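Local structure of putative permease protein, ABC transporter (Porphyromonas gingivalis, 3IS6) at residues R6-I14 against F87-L95. The protein probably takes part in transport across the membrane as an ABC transporter permease, of which this chain is the MacB-like periplasmic core domain. Residues are numbered along the deposited sequence; the frame is centred on the assembly and turned at random.
Sequences RDFPHHDRI and FLDMFGVEL
Phe-8 and Phe-91 form a T-shaped pair, the edge of Phe-91 directed at the face of Phe-8. CD1 of Phe-91 stands 3.6 Å above the plane of the Phe-8 ring, over its centre, and the two planes meet at 62°. In both residues CG sits beside the backbone N, anti to the carbonyl carbon, and with the rings so placed Phe-91 CD1 comes to lie over Phe-8. The Phe-91 ring also carries CG of Met-90, a selenomethionine, over one face and packs edge-to-face with Tyr-183 of strand 181-186, while Phe-8 makes a cation-pi contact with Arg-228.

Pro-9 and Ile-14 add van der Waals packing. The proline ring lies on the backbone of Phe-91 and Gly-92 where helix 86-90 ends, its CD 3.5 Å from N of Gly-92 and its CG against N and CA of the same residue. Gly-92, with positive phi, is the C-prime residue of a Schellman motif in which Val-93 N bonds Leu-88 O at 3.0 Å. Farther along, CG1 of Ile-14 lies 4.3 Å from SE of Met-90, a loose apolar contact.

Polar links reach the same helix end. The Arg-6 chain bends at chi3 and brings NH2 to 3.2 Å from Phe-91 O, a nearly straight bond (N-H...O 164°) with the oxygen in the guanidinium plane. A water donates to both Pro-9 O and Met-90 O, at 2.8 Å and 2.9 Å respectively, bridging the backbones.

Thus, within the MacB-like periplasmic core domain, the N-terminal loop before strand 14-23 covers the end of helix 86-90, which follows strand 74-83, with aromatic and proline packing, while a guanidinium and a water take up the carbonyls of Phe-91 and Met-90; the positive charge of Arg-6 probably also suits the negative end of the helix dipole.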
loop_
_atom_site.group_PDB
_atom_site.type_symbol
_atom_site.label_atom_id
_atom_site.label_comp_id
_atom_site.label_asym_id
_atom_site.label_seq_id
_atom_site.Cartn_x
_atom_site.Cartn_y
_atom_site.Cartn_z
ATOM N N ARG A 6 -18.787 25.248 10.699
ATOM C CA ARG A 6 -17.731 25.543 11.598
ATOM C C ARG A 6 -16.418 25.839 10.934
ATOM O O ARG A 6 -16.086 25.278 9.934
ATOM C CB ARG A 6 -17.572 24.381 12.584
ATOM C CG ARG A 6 -17.682 22.989 12.031
ATOM C CD ARG A 6 -17.356 21.930 13.105
ATOM N NE ARG A 6 -16.181 21.126 12.789
ATOM C CZ ARG A 6 -16.213 20.076 11.989
ATOM N NH1 ARG A 6 -17.374 19.723 11.435
ATOM N NH2 ARG A 6 -15.098 19.396 11.740
ATOM N N ASP A 7 -15.678 26.740 11.534
ATOM C CA ASP A 7 -14.278 26.866 11.308
ATOM C C ASP A 7 -13.566 25.739 12.032
ATOM O O ASP A 7 -13.983 25.329 13.064
ATOM C CB ASP A 7 -13.760 28.151 11.873
ATOM C CG ASP A 7 -14.412 29.352 11.285
ATOM O OD1 ASP A 7 -14.653 29.404 10.090
ATOM O OD2 ASP A 7 -14.655 30.264 12.061
ATOM N N PHE A 8 -12.457 25.303 11.477
ATOM C CA PHE A 8 -11.587 24.370 12.128
ATOM C C PHE A 8 -10.926 25.073 13.327
ATOM O O PHE A 8 -10.854 26.266 13.362
ATOM C CB PHE A 8 -10.533 23.907 11.157
ATOM C CG PHE A 8 -11.052 23.058 10.040
ATOM C CD1 PHE A 8 -11.963 22.060 10.264
ATOM C CD2 PHE A 8 -10.601 23.241 8.765
ATOM C CE1 PHE A 8 -12.412 21.283 9.249
ATOM C CE2 PHE A 8 -11.049 22.473 7.758
ATOM C CZ PHE A 8 -11.957 21.497 7.995
ATOM N N PRO A 9 -10.440 24.324 14.298
ATOM C CA PRO A 9 -9.781 24.940 15.442
ATOM C C PRO A 9 -8.525 25.693 15.037
ATOM O O PRO A 9 -7.769 25.209 14.267
ATOM C CB PRO A 9 -9.408 23.734 16.283
ATOM C CG PRO A 9 -10.345 22.746 15.927
ATOM C CD PRO A 9 -10.653 22.901 14.525
ATOM N N HIS A 10 -8.337 26.895 15.541
ATOM C CA HIS A 10 -7.131 27.626 15.297
ATOM C C HIS A 10 -6.811 27.768 13.824
ATOM O O HIS A 10 -5.683 27.706 13.438
ATOM C CB HIS A 10 -6.003 26.973 16.026
ATOM C CG HIS A 10 -6.361 26.571 17.410
ATOM N ND1 HIS A 10 -6.626 27.482 18.398
ATOM C CD2 HIS A 10 -6.518 25.357 17.968
ATOM C CE1 HIS A 10 -6.933 26.850 19.504
ATOM N NE2 HIS A 10 -6.877 25.558 19.270
ATOM N N HIS A 11 -7.832 27.985 13.016
ATOM C CA HIS A 11 -7.712 27.908 11.572
ATOM C C HIS A 11 -6.802 28.934 10.984
ATOM O O HIS A 11 -6.225 28.751 9.958
ATOM C CB HIS A 11 -9.055 27.915 10.903
ATOM C CG HIS A 11 -9.696 29.243 10.879
ATOM N ND1 HIS A 11 -10.383 29.749 11.949
ATOM C CD2 HIS A 11 -9.756 30.180 9.915
ATOM C CE1 HIS A 11 -10.839 30.943 11.645
ATOM N NE2 HIS A 11 -10.466 31.230 10.420
ATOM N N ASP A 12 -6.673 30.025 11.703
ATOM C CA ASP A 12 -5.790 31.097 11.354
ATOM C C ASP A 12 -4.345 30.657 11.424
ATOM O O ASP A 12 -3.513 31.263 10.848
ATOM C CB ASP A 12 -6.063 32.281 12.262
ATOM C CG ASP A 12 -6.303 31.860 13.700
ATOM O OD1 ASP A 12 -7.350 31.279 14.017
ATOM O OD2 ASP A 12 -5.410 32.100 14.518
ATOM N N ARG A 13 -4.067 29.605 12.167
ATOM C CA ARG A 13 -2.715 29.093 12.323
ATOM C C ARG A 13 -2.373 27.803 11.569
ATOM O O ARG A 13 -1.334 27.251 11.751
ATOM C CB ARG A 13 -2.383 28.932 13.804
ATOM C CG ARG A 13 -2.370 30.220 14.554
ATOM C CD ARG A 13 -1.856 30.059 15.945
ATOM N NE ARG A 13 -2.879 29.707 16.893
ATOM C CZ ARG A 13 -2.794 28.670 17.694
ATOM N NH1 ARG A 13 -1.755 27.897 17.633
ATOM N NH2 ARG A 13 -3.749 28.399 18.535
ATOM N N ILE A 14 -3.267 27.332 10.730
ATOM C CA ILE A 14 -3.002 26.132 9.971
ATOM C C ILE A 14 -2.414 26.438 8.616
ATOM O O ILE A 14 -2.906 27.248 7.918
ATOM C CB ILE A 14 -4.269 25.311 9.764
ATOM C CG1 ILE A 14 -4.920 25.003 11.092
ATOM C CG2 ILE A 14 -3.969 24.079 9.011
ATOM C CD1 ILE A 14 -6.220 24.380 10.967
ATOM N N PHE A 87 -5.739 13.840 13.156
ATOM C CA PHE A 87 -6.641 14.477 12.230
ATOM C C PHE A 87 -7.834 14.961 13.008
ATOM O O PHE A 87 -8.348 15.985 12.772
ATOM C CB PHE A 87 -7.081 13.444 11.212
ATOM C CG PHE A 87 -8.080 13.924 10.202
ATOM C CD1 PHE A 87 -7.676 14.468 9.021
ATOM C CD2 PHE A 87 -9.401 13.761 10.392
ATOM C CE1 PHE A 87 -8.574 14.861 8.099
ATOM C CE2 PHE A 87 -10.281 14.150 9.459
ATOM C CZ PHE A 87 -9.865 14.699 8.324
ATOM N N LEU A 88 -8.265 14.176 13.957
ATOM C CA LEU A 88 -9.399 14.530 14.749
ATOM C C LEU A 88 -9.155 15.787 15.557
ATOM O O LEU A 88 -10.027 16.564 15.710
ATOM C CB LEU A 88 -9.762 13.379 15.674
ATOM C CG LEU A 88 -10.629 12.217 15.219
ATOM C CD1 LEU A 88 -10.484 11.832 13.860
ATOM C CD2 LEU A 88 -10.492 11.038 16.109
ATOM N N ASP A 89 -7.983 15.916 16.123
ATOM C CA ASP A 89 -7.587 17.119 16.807
ATOM C C ASP A 89 -7.375 18.349 15.921
ATOM O O ASP A 89 -7.914 19.381 16.154
ATOM C CB ASP A 89 -6.369 16.821 17.651
ATOM C CG ASP A 89 -6.682 15.857 18.805
ATOM O OD1 ASP A 89 -7.803 15.869 19.302
ATOM O OD2 ASP A 89 -5.809 15.085 19.198
HETATM N N MSE A 90 -6.654 18.168 14.847
HETATM C CA MSE A 90 -6.355 19.221 13.918
HETATM C C MSE A 90 -7.626 19.820 13.323
HETATM O O MSE A 90 -7.668 20.965 13.076
HETATM C CB MSE A 90 -5.482 18.677 12.809
HETATM C CG MSE A 90 -5.101 19.646 11.745
HETATM SE SE MSE A 90 -3.784 20.978 12.271
HETATM C CE MSE A 90 -2.214 19.999 12.236
ATOM N N PHE A 91 -8.634 19.020 13.075
ATOM C CA PHE A 91 -9.835 19.504 12.456
ATOM C C PHE A 91 -11.080 19.561 13.345
ATOM O O PHE A 91 -12.165 19.770 12.876
ATOM C CB PHE A 91 -10.045 18.774 11.149
ATOM C CG PHE A 91 -8.906 18.949 10.198
ATOM C CD1 PHE A 91 -8.590 20.185 9.701
ATOM C CD2 PHE A 91 -8.129 17.913 9.838
ATOM C CE1 PHE A 91 -7.543 20.350 8.872
ATOM C CE2 PHE A 91 -7.087 18.096 9.009
ATOM C CZ PHE A 91 -6.794 19.312 8.527
ATOM N N GLY A 92 -10.889 19.374 14.632
ATOM C CA GLY A 92 -11.984 19.418 15.555
ATOM C C GLY A 92 -13.121 18.487 15.205
ATOM O O GLY A 92 -14.241 18.883 15.212
ATOM N N VAL A 93 -12.807 17.253 14.879
ATOM C CA VAL A 93 -13.801 16.266 14.533
ATOM C C VAL A 93 -14.287 15.570 15.791
ATOM O O VAL A 93 -13.515 15.054 16.531
ATOM C CB VAL A 93 -13.227 15.202 13.569
ATOM C CG1 VAL A 93 -14.241 14.198 13.205
ATOM C CG2 VAL A 93 -12.630 15.816 12.362
ATOM N N GLU A 94 -15.587 15.552 15.993
ATOM C CA GLU A 94 -16.203 14.936 17.140
ATOM C C GLU A 94 -16.903 13.667 16.714
ATOM O O GLU A 94 -17.501 13.624 15.683
ATOM C CB GLU A 94 -17.240 15.854 17.756
ATOM C CG GLU A 94 -16.742 17.174 18.211
ATOM C CD GLU A 94 -15.908 17.102 19.475
ATOM O OE1 GLU A 94 -16.075 16.172 20.266
ATOM O OE2 GLU A 94 -15.067 17.992 19.687
ATOM N N LEU A 95 -16.845 12.646 17.537
ATOM C CA LEU A 95 -17.579 11.443 17.259
ATOM C C LEU A 95 -18.981 11.479 17.809
ATOM O O LEU A 95 -19.202 11.841 18.925
ATOM C CB LEU A 95 -16.846 10.233 17.805
ATOM C CG LEU A 95 -15.453 9.963 17.286
ATOM C CD1 LEU A 95 -15.006 8.691 17.811
ATOM C CD2 LEU A 95 -15.388 9.947 15.795
HETATM O O HOH W 1 -6.082 22.982 14.455
#